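Local coordinates for NtrC family transcriptional regulator (Clostridium acetobutylicum ATCC 824, PDB 2Q5C), which probably acts as a sigma54-dependent (NtrC-family) transcriptional activator, this chain being its N-terminal PrpR_N-type part, which likely senses an effector signal for the full-length regulator, at residues A36-A41 with R58-D63; G94-L99 with G117-E122; A98-K103 with T133-V138; K121-S126 with K139-K144; S148-T153 with G163-S168. All coordinates share one frame; numbering follows the deposited sequence.

Interaction 1 of 5, residues A36-A41 with R58-D63; sequences ASLTRA and RGATSD
Leu38 and Thr61 bring the two backbones together, their CA atoms 4.4 Å apart where the segments 36-41 and 58-63 turn from strand into helix. Leu38 and Gly59 share nearly the same backbone conformation, with positive phi (52° and 55°), so the two strand-to-helix turns are built alike. Leu38 N donates to Thr61 OG1 over 2.9 Å, and the N-H...O angle of 169° marks a nearly straight bond. Thr61 OG1 is also 3.0 Å from water 1, which donates to Ala36 O and so links the hydroxyl to the loop a second time. The torsion of Thr61 sets OG1 beside its own backbone N and CG2 anti to it; CG2 then presses on Ala41 CB at 3.5 Å, tighter than usual for two carbons. The side chains of Leu38 and Thr61 cross at about a right angle. Although the CB of Leu38 points away, its CD2 branch returns to touch Ala60 CB at 3.6 Å. Ser37 CB merely touches Thr61 OG1 (3.4 Å), while Ser37 OG is hydrogen-bonded to Thr151. A glycerol molecule, probably from the crystallisation liquor, is hydrogen-bonded to Thr61 N. Ala36 and Ala41 rest on Ile10 of strand 6-11, which lies between strands 30-35 and 54-58 in the parallel sheet, so the contact joins the starts of helices 38-48 and 59-66 beside the C-terminal end of that inner strand.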
# COMPACT_ATOMS: atom_id res chain seq x y z
N ALA A 36 -2.00 8.71 5.56
CA ALA A 36 -0.55 8.84 5.71
C ALA A 36 0.16 7.63 5.14
O ALA A 36 -0.46 6.60 4.93
CB ALA A 36 -0.20 8.96 7.21
N SER A 37 1.48 7.76 4.94
CA SER A 37 2.31 6.62 4.56
C SER A 37 3.69 6.68 5.23
O SER A 37 4.11 7.74 5.73
CB SER A 37 2.51 6.57 3.03
OG SER A 37 3.34 7.65 2.62
N LEU A 38 4.37 5.55 5.19
CA LEU A 38 5.80 5.46 5.52
C LEU A 38 6.15 6.09 6.88
O LEU A 38 5.47 5.80 7.88
CB LEU A 38 6.64 6.01 4.37
CG LEU A 38 6.35 5.34 3.02
CD1 LEU A 38 7.25 5.95 1.94
CD2 LEU A 38 6.50 3.84 3.04
N THR A 39 7.20 6.91 6.96
CA THR A 39 7.61 7.43 8.28
C THR A 39 6.50 8.25 8.95
O THR A 39 6.23 8.09 10.15
CB THR A 39 8.93 8.23 8.19
OG1 THR A 39 9.94 7.34 7.71
CG2 THR A 39 9.33 8.79 9.56
N ARG A 40 5.82 9.11 8.20
CA ARG A 40 4.75 9.90 8.79
C ARG A 40 3.63 9.00 9.34
O ARG A 40 3.09 9.28 10.43
CB ARG A 40 4.20 10.86 7.74
CG ARG A 40 3.06 11.66 8.23
CD ARG A 40 2.84 12.89 7.38
NE ARG A 40 1.65 13.60 7.85
CZ ARG A 40 0.41 13.31 7.46
NH1 ARG A 40 0.20 12.33 6.58
NH2 ARG A 40 -0.61 14.00 7.94
N ALA A 41 3.29 7.92 8.62
CA ALA A 41 2.33 6.94 9.12
C ALA A 41 2.78 6.29 10.41
O ALA A 41 1.96 6.08 11.30
CB ALA A 41 2.03 5.87 8.06
N ARG A 58 -0.87 -0.96 4.58
CA ARG A 58 -0.53 -1.76 3.43
C ARG A 58 0.93 -1.59 3.08
O ARG A 58 1.52 -0.53 3.28
CB ARG A 58 -1.42 -1.29 2.28
CG ARG A 58 -1.35 -2.16 1.06
CD ARG A 58 -2.66 -2.05 0.30
NE ARG A 58 -2.75 -0.83 -0.50
CZ ARG A 58 -2.57 -0.79 -1.83
NH1 ARG A 58 -2.66 0.37 -2.45
NH2 ARG A 58 -2.31 -1.90 -2.52
N GLY A 59 1.50 -2.66 2.53
CA GLY A 59 2.80 -2.57 1.88
C GLY A 59 3.91 -1.99 2.73
O GLY A 59 4.06 -2.35 3.92
N ALA A 60 4.72 -1.09 2.18
CA ALA A 60 5.86 -0.54 2.87
C ALA A 60 5.45 0.15 4.18
O ALA A 60 6.17 0.06 5.20
CB ALA A 60 6.62 0.41 1.98
N THR A 61 4.32 0.85 4.15
CA THR A 61 3.85 1.53 5.36
C THR A 61 3.70 0.55 6.51
O THR A 61 4.06 0.87 7.65
CB THR A 61 2.55 2.26 5.06
OG1 THR A 61 2.85 3.34 4.17
CG2 THR A 61 1.93 2.86 6.33
N SER A 62 3.22 -0.66 6.22
CA SER A 62 3.01 -1.65 7.28
C SER A 62 4.33 -2.06 7.94
O SER A 62 4.36 -2.35 9.14
CB SER A 62 2.19 -2.83 6.76
OG SER A 62 2.93 -3.65 5.89
N ASP A 63 5.41 -2.07 7.16
CA ASP A 63 6.74 -2.37 7.69
C ASP A 63 7.21 -1.26 8.64
O ASP A 63 7.72 -1.53 9.73
CB ASP A 63 7.70 -2.53 6.51
CG ASP A 63 9.04 -3.11 6.91
OD1 ASP A 63 9.08 -3.96 7.82
OD2 ASP A 63 10.03 -2.74 6.28
O HOH W 1 0.08 4.28 3.41

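Interaction 2 of 5, residues G94-L99 with G117-E122; sequences GNELAL and GVKIKE
Lys119 O is gripped by two groups of the neighbouring strand: Leu97 N donates to it over 2.8 Å at an N-H...O angle of 161°, and Glu96 CA adds a weaker C-H...O contact at 3.4 Å to Lys119 O. Lys119 N in turn donates to Asn95 O at 2.8 Å, and the pattern repeats as Lys121 N bonds Leu97 O and Leu99 N bonds Lys121 O. These four bonds fix a parallel register that pairs Glu96 with Lys119 and Leu99 with Glu122, with the strand axes 27° from parallel. On the face carrying Glu96, Lys119 and Lys121, the Glu96 and Lys119 side chains lie side by side and point the same way. Lys119 CG is anti to the backbone N (chi1 -170°), and the chain bends at its last torsion; NZ reaches Glu96 OE2 at 3.3 Å from above the carboxylate plane, a long salt bridge between a partly exposed glutamate and an exposed lysine. On the face of Leu97, Leu99, Ile120 and Glu122 the packing is mainly aliphatic: Ile120 CG2 meets Leu99 CB at 3.7 Å. Here helix 80-90 covers Leu97 through Val87 and Leu99 through Thr83, while Ile112 of helix 109-116 covers Ile120. Strand 96-102, helix 109-116 and strand 119-125 thus form a beta-alpha-beta unit, the repeating element of a parallel alpha/beta sheet, here with strand order 2-1-3-4.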
# COMPACT_ATOMS: atom_id res chain seq x y z
N GLY A 94 1.15 4.29 -22.67
CA GLY A 94 2.24 3.76 -23.48
C GLY A 94 2.50 2.32 -23.09
O GLY A 94 1.84 1.82 -22.18
N ASN A 95 3.43 1.65 -23.77
CA ASN A 95 3.71 0.24 -23.44
C ASN A 95 4.96 -0.04 -22.61
O ASN A 95 5.15 -1.17 -22.15
CB ASN A 95 3.68 -0.67 -24.69
CG ASN A 95 4.39 -0.05 -25.88
OD1 ASN A 95 5.54 0.38 -25.78
ND2 ASN A 95 3.71 -0.03 -27.02
N GLU A 96 5.81 0.98 -22.42
CA GLU A 96 7.03 0.78 -21.65
C GLU A 96 6.89 1.42 -20.28
O GLU A 96 6.67 2.60 -20.16
CB GLU A 96 8.29 1.30 -22.38
CG GLU A 96 9.52 1.16 -21.46
CD GLU A 96 10.89 1.27 -22.16
OE1 GLU A 96 11.03 2.08 -23.10
OE2 GLU A 96 11.81 0.54 -21.72
N LEU A 97 6.99 0.58 -19.25
CA LEU A 97 6.66 1.02 -17.89
C LEU A 97 7.75 0.66 -16.91
O LEU A 97 8.46 -0.31 -17.11
CB LEU A 97 5.38 0.30 -17.42
CG LEU A 97 4.24 0.05 -18.41
CD1 LEU A 97 3.14 -0.79 -17.79
CD2 LEU A 97 3.67 1.36 -18.89
N ALA A 98 7.84 1.42 -15.82
CA ALA A 98 8.64 1.02 -14.66
C ALA A 98 7.68 0.49 -13.61
O ALA A 98 6.72 1.17 -13.28
CB ALA A 98 9.41 2.20 -14.08
N LEU A 99 7.96 -0.71 -13.11
CA LEU A 99 7.17 -1.25 -12.00
C LEU A 99 8.07 -1.19 -10.78
O LEU A 99 9.14 -1.81 -10.76
CB LEU A 99 6.81 -2.69 -12.32
CG LEU A 99 6.01 -3.45 -11.26
CD1 LEU A 99 4.67 -2.80 -11.00
CD2 LEU A 99 5.85 -4.86 -11.78
N GLY A 117 1.28 -7.62 -22.86
CA GLY A 117 1.90 -7.07 -24.06
C GLY A 117 2.56 -5.73 -23.80
O GLY A 117 2.42 -4.78 -24.58
N VAL A 118 3.28 -5.66 -22.69
CA VAL A 118 4.03 -4.47 -22.28
C VAL A 118 5.50 -4.78 -22.07
O VAL A 118 5.90 -5.95 -22.03
CB VAL A 118 3.44 -3.85 -20.98
CG1 VAL A 118 2.07 -3.30 -21.24
CG2 VAL A 118 3.41 -4.88 -19.86
N LYS A 119 6.31 -3.73 -21.98
CA LYS A 119 7.70 -3.86 -21.59
C LYS A 119 7.80 -3.26 -20.20
O LYS A 119 7.30 -2.16 -19.95
CB LYS A 119 8.62 -3.11 -22.57
CG LYS A 119 10.10 -3.42 -22.37
CD LYS A 119 10.94 -2.84 -23.50
CE LYS A 119 12.42 -3.03 -23.20
NZ LYS A 119 13.20 -1.79 -23.57
N ILE A 120 8.40 -4.01 -19.29
CA ILE A 120 8.48 -3.59 -17.91
C ILE A 120 9.91 -3.64 -17.44
O ILE A 120 10.59 -4.67 -17.63
CB ILE A 120 7.62 -4.53 -17.02
CG1 ILE A 120 6.14 -4.28 -17.30
CG2 ILE A 120 7.88 -4.30 -15.53
CD1 ILE A 120 5.24 -5.32 -16.75
N LYS A 121 10.37 -2.55 -16.85
CA LYS A 121 11.63 -2.55 -16.10
C LYS A 121 11.25 -2.50 -14.64
O LYS A 121 10.52 -1.61 -14.21
CB LYS A 121 12.52 -1.38 -16.48
CG LYS A 121 13.91 -1.47 -15.87
CD LYS A 121 14.96 -0.73 -16.72
CE LYS A 121 16.40 -0.95 -16.21
NZ LYS A 121 16.76 -2.39 -16.03
N GLU A 122 11.74 -3.46 -13.88
CA GLU A 122 11.42 -3.56 -12.46
C GLU A 122 12.50 -2.88 -11.63
O GLU A 122 13.71 -3.06 -11.89
CB GLU A 122 11.29 -5.03 -12.10
CG GLU A 122 10.99 -5.29 -10.62
CD GLU A 122 11.00 -6.76 -10.31
OE1 GLU A 122 10.05 -7.47 -10.72
OE2 GLU A 122 11.97 -7.23 -9.68

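Interaction 3 of 5, residues A98-K103 with T133-V138; sequences ALIAYK and TLISKV
Ile100 carries most of this contact, reaching three side chains of helix 131-140 with two of its methyl groups. Its CG2 meets Leu134 CD2 at 3.6 Å, the two side chains approaching tip to tip. At the other end, Ile100 CD1 lies 3.8 Å from Ile135 CD1, where the chains cross at about a right angle, and 4.0 Å from Val138 CG2. With Ile100 CG1 anti to the carbonyl carbon (chi1 -61°) and CG2 anti to the backbone N, CG2 goes to Leu134, while CG1, extended at chi2 (-179°), carries CD1 to Ile135 and Val138. Two residues back along the strand, Ala98 CB points toward the helix and lies 3.9 Å from Val138 CG1, with Val138 CG2 hardly farther. The axes of the short segments run at 162° and approach to 10.5 Å. In the next shell, Val152 of helix 150-158 touches both Ile100 and Ile135, and Phe123 and Phe125 of strand 119-125 flank Ala98 and Ile100. Val146 of strand 145-148 adds to the packing against Ile100 and Val138. All four contacts join aliphatic carbons, and the touching residues are largely buried, so the helix is held on the sheet here by shape and hydrophobic burial, without directional bonds between the two segments.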
# COMPACT_ATOMS: atom_id res chain seq x y z
N ALA A 98 7.84 1.42 -15.82
CA ALA A 98 8.64 1.02 -14.66
C ALA A 98 7.68 0.49 -13.61
O ALA A 98 6.72 1.17 -13.28
CB ALA A 98 9.41 2.20 -14.08
N LEU A 99 7.96 -0.71 -13.11
CA LEU A 99 7.17 -1.25 -12.00
C LEU A 99 8.07 -1.19 -10.78
O LEU A 99 9.14 -1.81 -10.76
CB LEU A 99 6.81 -2.69 -12.32
CG LEU A 99 6.01 -3.45 -11.26
CD1 LEU A 99 4.67 -2.80 -11.00
CD2 LEU A 99 5.85 -4.86 -11.78
N ILE A 100 7.63 -0.44 -9.76
CA ILE A 100 8.46 -0.21 -8.60
C ILE A 100 7.85 -0.93 -7.41
O ILE A 100 6.69 -0.69 -7.05
CB ILE A 100 8.68 1.29 -8.31
CG1 ILE A 100 9.39 1.95 -9.51
CG2 ILE A 100 9.47 1.49 -6.99
CD1 ILE A 100 9.68 3.41 -9.39
N ALA A 101 8.61 -1.84 -6.82
CA ALA A 101 8.09 -2.61 -5.68
C ALA A 101 8.97 -2.44 -4.46
O ALA A 101 10.16 -2.19 -4.57
CB ALA A 101 7.99 -4.06 -6.03
N TYR A 102 8.36 -2.59 -3.29
CA TYR A 102 9.06 -2.57 -2.01
C TYR A 102 9.69 -3.92 -1.72
O TYR A 102 8.97 -4.91 -1.60
CB TYR A 102 8.08 -2.24 -0.88
CG TYR A 102 8.72 -2.05 0.48
CD1 TYR A 102 9.65 -1.04 0.68
CD2 TYR A 102 8.36 -2.84 1.58
CE1 TYR A 102 10.22 -0.81 1.92
CE2 TYR A 102 8.95 -2.62 2.84
CZ TYR A 102 9.87 -1.59 2.98
OH TYR A 102 10.49 -1.27 4.19
N LYS A 103 11.02 -3.94 -1.61
CA LYS A 103 11.83 -5.12 -1.25
C LYS A 103 11.83 -6.29 -2.24
O LYS A 103 12.91 -6.74 -2.65
CB LYS A 103 11.58 -5.57 0.20
CG LYS A 103 12.01 -4.53 1.21
CD LYS A 103 11.91 -4.98 2.67
CE LYS A 103 12.42 -3.89 3.59
NZ LYS A 103 12.31 -4.21 5.07
N THR A 133 15.44 9.26 -5.52
CA THR A 133 16.56 8.82 -6.37
C THR A 133 16.10 7.78 -7.38
O THR A 133 16.49 7.79 -8.55
CB THR A 133 17.71 8.24 -5.51
OG1 THR A 133 18.16 9.24 -4.61
CG2 THR A 133 18.88 7.75 -6.38
N LEU A 134 15.28 6.85 -6.93
CA LEU A 134 14.76 5.84 -7.80
C LEU A 134 13.93 6.41 -8.95
O LEU A 134 14.03 5.92 -10.08
CB LEU A 134 13.95 4.85 -6.97
CG LEU A 134 13.69 3.54 -7.68
CD1 LEU A 134 15.02 2.89 -8.11
CD2 LEU A 134 12.92 2.62 -6.74
N ILE A 135 13.12 7.41 -8.67
CA ILE A 135 12.33 8.11 -9.71
C ILE A 135 13.28 8.78 -10.71
O ILE A 135 13.09 8.66 -11.93
CB ILE A 135 11.27 9.08 -9.10
CG1 ILE A 135 10.17 8.25 -8.39
CG2 ILE A 135 10.65 10.01 -10.15
CD1 ILE A 135 9.47 7.22 -9.29
N SER A 136 14.33 9.43 -10.21
CA SER A 136 15.35 9.96 -11.13
C SER A 136 15.96 8.88 -12.00
O SER A 136 16.18 9.10 -13.19
CB SER A 136 16.45 10.67 -10.35
OG SER A 136 15.94 11.88 -9.82
N LYS A 137 16.23 7.72 -11.42
CA LYS A 137 16.76 6.62 -12.21
C LYS A 137 15.81 6.25 -13.33
O LYS A 137 16.22 6.02 -14.45
CB LYS A 137 17.07 5.39 -11.32
CG LYS A 137 17.91 4.39 -12.04
CD LYS A 137 18.25 3.22 -11.14
CE LYS A 137 19.16 2.29 -11.85
NZ LYS A 137 19.55 1.15 -10.96
N VAL A 138 14.51 6.15 -13.04
CA VAL A 138 13.52 5.87 -14.07
C VAL A 138 13.64 6.80 -15.27
O VAL A 138 13.65 6.33 -16.42
CB VAL A 138 12.08 5.93 -13.47
CG1 VAL A 138 11.01 5.77 -14.57
CG2 VAL A 138 11.94 4.82 -12.40

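Interaction 4 of 5, residues K121-S126 with K139-K144; sequences KEFLFS and KTENIK
The beta-alpha-beta connection from strand 119-125 through helix 131-140 to strand 145-148 brings Lys121 and Phe123 against Glu141 and Ile143 at the C-terminal end of the helix. Ile143 CD1 touches Lys121 CB at 3.8 Å and sits at the edge of the Phe123 ring, near its plane, 4.4 Å from Phe123 CE2. Glu141 CG comes to the same rim, 4.1 Å from Phe123 CZ. Phe123 CG is anti to the carbonyl carbon (chi1 -58°), and the ring then reaches toward the turn after the helix. Strand 96-102 lies between the two strands that this connection joins, so the chain passes over it; Ala98 of that strand touches both Phe123 and Ile143, and the helix adds Leu134 and Val138 to the same cluster. Glu141, the first residue to leave the helical conformation, has a side chain bent at its second torsion. It crosses Lys121 at about a right angle, with its carboxylate plane 57° from the Phe123 ring. Lys121 CE lies 3.8 Å from Glu141 OE1, but Lys121 NZ, of opposite charge, stays 5.0 Å from Glu141 OE1.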
# COMPACT_ATOMS: atom_id res chain seq x y z
N LYS A 121 10.37 -2.55 -16.85
CA LYS A 121 11.63 -2.55 -16.10
C LYS A 121 11.25 -2.50 -14.64
O LYS A 121 10.52 -1.61 -14.21
CB LYS A 121 12.52 -1.38 -16.48
CG LYS A 121 13.91 -1.47 -15.87
CD LYS A 121 14.96 -0.73 -16.72
CE LYS A 121 16.40 -0.95 -16.21
NZ LYS A 121 16.76 -2.39 -16.03
N GLU A 122 11.74 -3.46 -13.88
CA GLU A 122 11.42 -3.56 -12.46
C GLU A 122 12.50 -2.88 -11.63
O GLU A 122 13.71 -3.06 -11.89
CB GLU A 122 11.29 -5.03 -12.10
CG GLU A 122 10.99 -5.29 -10.62
CD GLU A 122 11.00 -6.76 -10.31
OE1 GLU A 122 10.05 -7.47 -10.72
OE2 GLU A 122 11.97 -7.23 -9.68
N PHE A 123 12.07 -2.10 -10.65
CA PHE A 123 12.97 -1.44 -9.71
C PHE A 123 12.50 -1.79 -8.32
O PHE A 123 11.30 -1.78 -8.05
CB PHE A 123 12.92 0.08 -9.87
CG PHE A 123 13.28 0.59 -11.26
CD1 PHE A 123 14.52 1.16 -11.51
CD2 PHE A 123 12.35 0.53 -12.30
CE1 PHE A 123 14.84 1.66 -12.79
CE2 PHE A 123 12.67 1.01 -13.58
CZ PHE A 123 13.92 1.58 -13.82
N LEU A 124 13.43 -2.11 -7.43
CA LEU A 124 13.11 -2.41 -6.03
C LEU A 124 13.63 -1.32 -5.10
O LEU A 124 14.69 -0.75 -5.35
CB LEU A 124 13.67 -3.78 -5.62
CG LEU A 124 13.18 -5.00 -6.40
CD1 LEU A 124 13.85 -6.27 -5.91
CD2 LEU A 124 11.65 -5.14 -6.35
N PHE A 125 12.89 -1.00 -4.03
CA PHE A 125 13.35 -0.05 -3.03
C PHE A 125 13.12 -0.66 -1.65
O PHE A 125 12.24 -1.51 -1.49
CB PHE A 125 12.73 1.35 -3.17
CG PHE A 125 11.29 1.47 -2.69
CD1 PHE A 125 10.97 2.12 -1.50
CD2 PHE A 125 10.25 0.95 -3.46
CE1 PHE A 125 9.64 2.24 -1.08
CE2 PHE A 125 8.90 1.06 -3.02
CZ PHE A 125 8.60 1.70 -1.84
N SER A 126 13.94 -0.26 -0.69
CA SER A 126 13.87 -0.82 0.66
C SER A 126 13.63 0.21 1.74
O SER A 126 13.46 -0.16 2.91
CB SER A 126 15.14 -1.61 0.99
OG SER A 126 15.13 -2.84 0.30
N LYS A 139 13.78 8.11 -15.00
CA LYS A 139 13.86 9.12 -16.07
C LYS A 139 15.08 8.81 -16.92
O LYS A 139 15.02 8.89 -18.14
CB LYS A 139 14.03 10.54 -15.54
CG LYS A 139 12.85 11.11 -14.85
CD LYS A 139 13.14 12.50 -14.32
CE LYS A 139 12.48 13.59 -15.17
NZ LYS A 139 12.26 14.83 -14.35
N THR A 140 16.20 8.44 -16.28
CA THR A 140 17.43 8.20 -17.03
C THR A 140 17.34 6.97 -17.92
O THR A 140 18.14 6.81 -18.88
CB THR A 140 18.69 8.06 -16.13
OG1 THR A 140 18.66 6.82 -15.37
CG2 THR A 140 18.85 9.23 -15.22
N GLU A 141 16.38 6.08 -17.62
CA GLU A 141 16.13 4.89 -18.41
C GLU A 141 15.16 5.18 -19.55
O GLU A 141 14.73 4.26 -20.25
CB GLU A 141 15.59 3.74 -17.53
CG GLU A 141 16.54 3.26 -16.46
CD GLU A 141 17.75 2.51 -17.00
OE1 GLU A 141 17.72 2.03 -18.15
OE2 GLU A 141 18.73 2.39 -16.23
N ASN A 142 14.81 6.45 -19.74
CA ASN A 142 13.88 6.88 -20.79
C ASN A 142 12.47 6.28 -20.62
O ASN A 142 11.75 6.06 -21.60
CB ASN A 142 14.44 6.56 -22.19
CG ASN A 142 13.80 7.41 -23.27
OD1 ASN A 142 13.43 8.58 -23.06
ND2 ASN A 142 13.62 6.81 -24.45
N ILE A 143 12.08 6.09 -19.38
CA ILE A 143 10.74 5.56 -19.09
C ILE A 143 9.88 6.69 -18.57
O ILE A 143 10.34 7.51 -17.77
CB ILE A 143 10.86 4.43 -18.07
CG1 ILE A 143 11.57 3.23 -18.71
CG2 ILE A 143 9.47 3.96 -17.60
CD1 ILE A 143 11.99 2.14 -17.74
N LYS A 144 8.64 6.76 -19.06
CA LYS A 144 7.75 7.87 -18.76
C LYS A 144 6.55 7.50 -17.88
O LYS A 144 5.76 8.36 -17.55
CB LYS A 144 7.25 8.50 -20.06
CG LYS A 144 8.42 8.89 -20.99
CD LYS A 144 7.97 9.73 -22.14
CE LYS A 144 9.17 10.17 -22.98
NZ LYS A 144 10.03 8.99 -23.35

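Interaction 5 of 5, residues S148-T153 with G163-S168; sequences SGKTVT and GETINS
Thr153 and Thr165 cross at about a right angle inside the beta-alpha-beta unit of strand 145-148, helix 150-158 and strand 162-165, their hydroxyls meeting at 2.8 Å between OG1 atoms. Either hydroxyl could be the donor. In Thr153, OG1 sits between its own backbone N and carbonyl carbon (chi1 58°), the crowded position, and thereby faces the strand, while CG2 packs against the Glu164 carbonyl, 3.5 Å from Glu164 O. The backbones are close here, with the CA atoms of Thr153 and Gly163 4.7 Å apart, and glycine fits because a CB on Gly163 would clash, 3.0 Å from Thr153 O. Thr165 holds OG1 beside its backbone N and CG2 anti to it, so that CG2 rests 3.6 Å from Lys150 N in the first turn of the helix. The Lys150 side chain crosses Thr165 obliquely, and its NZ makes a salt bridge to Asp154. Beside these side chains the backbone continues the parallel sheet: Ser148 N donates to Glu164 O at 3.3 Å, and Ile166 N to Ser148 O at 2.8 Å. Ile166 CG1 packs against that same Ser148 oxygen, and Ser148 OG bonds Ile100 O of the neighbouring strand. Water 2 accepts from Lys150 N at 2.9 Å and makes a weak bond to Ile166 O.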
# COMPACT_ATOMS: atom_id res chain seq x y z
N SER A 148 3.23 1.79 -9.22
CA SER A 148 3.73 1.52 -7.89
C SER A 148 2.70 1.92 -6.87
O SER A 148 1.56 2.26 -7.20
CB SER A 148 5.03 2.32 -7.64
OG SER A 148 5.78 1.84 -6.51
N GLY A 149 3.11 1.91 -5.61
CA GLY A 149 2.27 2.49 -4.56
C GLY A 149 2.20 4.00 -4.62
O GLY A 149 2.98 4.67 -5.33
N LYS A 150 1.28 4.57 -3.85
CA LYS A 150 0.93 5.98 -3.96
C LYS A 150 2.07 6.95 -3.67
O LYS A 150 2.19 7.98 -4.34
CB LYS A 150 -0.27 6.29 -3.04
CG LYS A 150 -0.84 7.71 -3.15
CD LYS A 150 -1.34 8.02 -4.54
CE LYS A 150 -2.46 9.07 -4.52
NZ LYS A 150 -2.06 10.38 -3.89
N THR A 151 2.91 6.68 -2.67
CA THR A 151 3.99 7.62 -2.38
C THR A 151 4.94 7.68 -3.58
O THR A 151 5.42 8.76 -3.98
CB THR A 151 4.72 7.21 -1.11
OG1 THR A 151 3.74 7.03 -0.07
CG2 THR A 151 5.71 8.27 -0.69
N VAL A 152 5.22 6.51 -4.14
CA VAL A 152 6.09 6.43 -5.32
C VAL A 152 5.45 7.08 -6.54
O VAL A 152 6.13 7.82 -7.26
CB VAL A 152 6.50 4.99 -5.59
CG1 VAL A 152 7.31 4.87 -6.88
CG2 VAL A 152 7.34 4.46 -4.43
N THR A 153 4.17 6.81 -6.81
CA THR A 153 3.57 7.41 -8.01
C THR A 153 3.44 8.90 -7.85
O THR A 153 3.57 9.63 -8.85
CB THR A 153 2.23 6.75 -8.43
OG1 THR A 153 1.30 6.84 -7.35
CG2 THR A 153 2.46 5.29 -8.80
N GLY A 163 1.93 8.41 -13.54
CA GLY A 163 1.90 7.51 -12.38
C GLY A 163 0.59 6.77 -12.32
O GLY A 163 -0.49 7.37 -12.48
N GLU A 164 0.66 5.47 -12.14
CA GLU A 164 -0.55 4.69 -11.99
C GLU A 164 -0.40 3.87 -10.70
O GLU A 164 0.49 3.01 -10.58
CB GLU A 164 -0.72 3.74 -13.16
CG GLU A 164 -1.99 2.90 -13.05
CD GLU A 164 -3.25 3.65 -13.45
OE1 GLU A 164 -3.18 4.58 -14.30
OE2 GLU A 164 -4.34 3.32 -12.91
N THR A 165 -1.26 4.17 -9.73
CA THR A 165 -1.16 3.57 -8.40
C THR A 165 -1.75 2.18 -8.35
O THR A 165 -2.82 1.94 -8.90
CB THR A 165 -1.85 4.47 -7.36
OG1 THR A 165 -1.31 5.79 -7.45
CG2 THR A 165 -1.61 3.99 -5.98
N ILE A 166 -1.04 1.27 -7.68
CA ILE A 166 -1.57 -0.07 -7.46
C ILE A 166 -2.49 0.02 -6.26
O ILE A 166 -2.03 0.41 -5.18
CB ILE A 166 -0.45 -1.06 -7.16
CG1 ILE A 166 0.51 -1.14 -8.35
CG2 ILE A 166 -1.01 -2.47 -6.91
CD1 ILE A 166 1.79 -1.87 -8.00
N ASN A 167 -3.75 -0.36 -6.47
CA ASN A 167 -4.78 -0.22 -5.43
C ASN A 167 -5.02 -1.53 -4.72
O ASN A 167 -4.43 -2.54 -5.03
CB ASN A 167 -6.07 0.32 -6.06
CG ASN A 167 -5.89 1.75 -6.59
OD1 ASN A 167 -5.26 2.60 -5.94
ND2 ASN A 167 -6.41 2.01 -7.80
N SER A 168 -5.91 -1.46 -3.75
CA SER A 168 -6.33 -2.60 -2.98
C SER A 168 -7.83 -2.59 -3.09
O SER A 168 -8.45 -1.58 -3.44
CB SER A 168 -5.95 -2.42 -1.52
OG SER A 168 -6.32 -3.58 -0.82
O HOH W 2 -0.75 2.68 -2.90

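How the interactions relate
From the N terminus, interaction 1 comes first and closes a 16-residue loop in the first four-stranded sheet unit, before any other contact opens. Interactions 2 to 4 belong to the second unit: 2 and 3 start from overlapping residues of strand 96-102, 4 begins where 2 ends, and the segments of 3 and 4 alternate along the chain, so their loops cross. Interaction 5 follows in series and closes the last beta-alpha-beta connection. Interaction 1 reaches the second unit at several points, among them Asp63 with Tyr102 and Lys103 of interaction 3 and Arg58 with Ile166 of interaction 5. Phe125 packs on Val152, linking interactions 4 and 5.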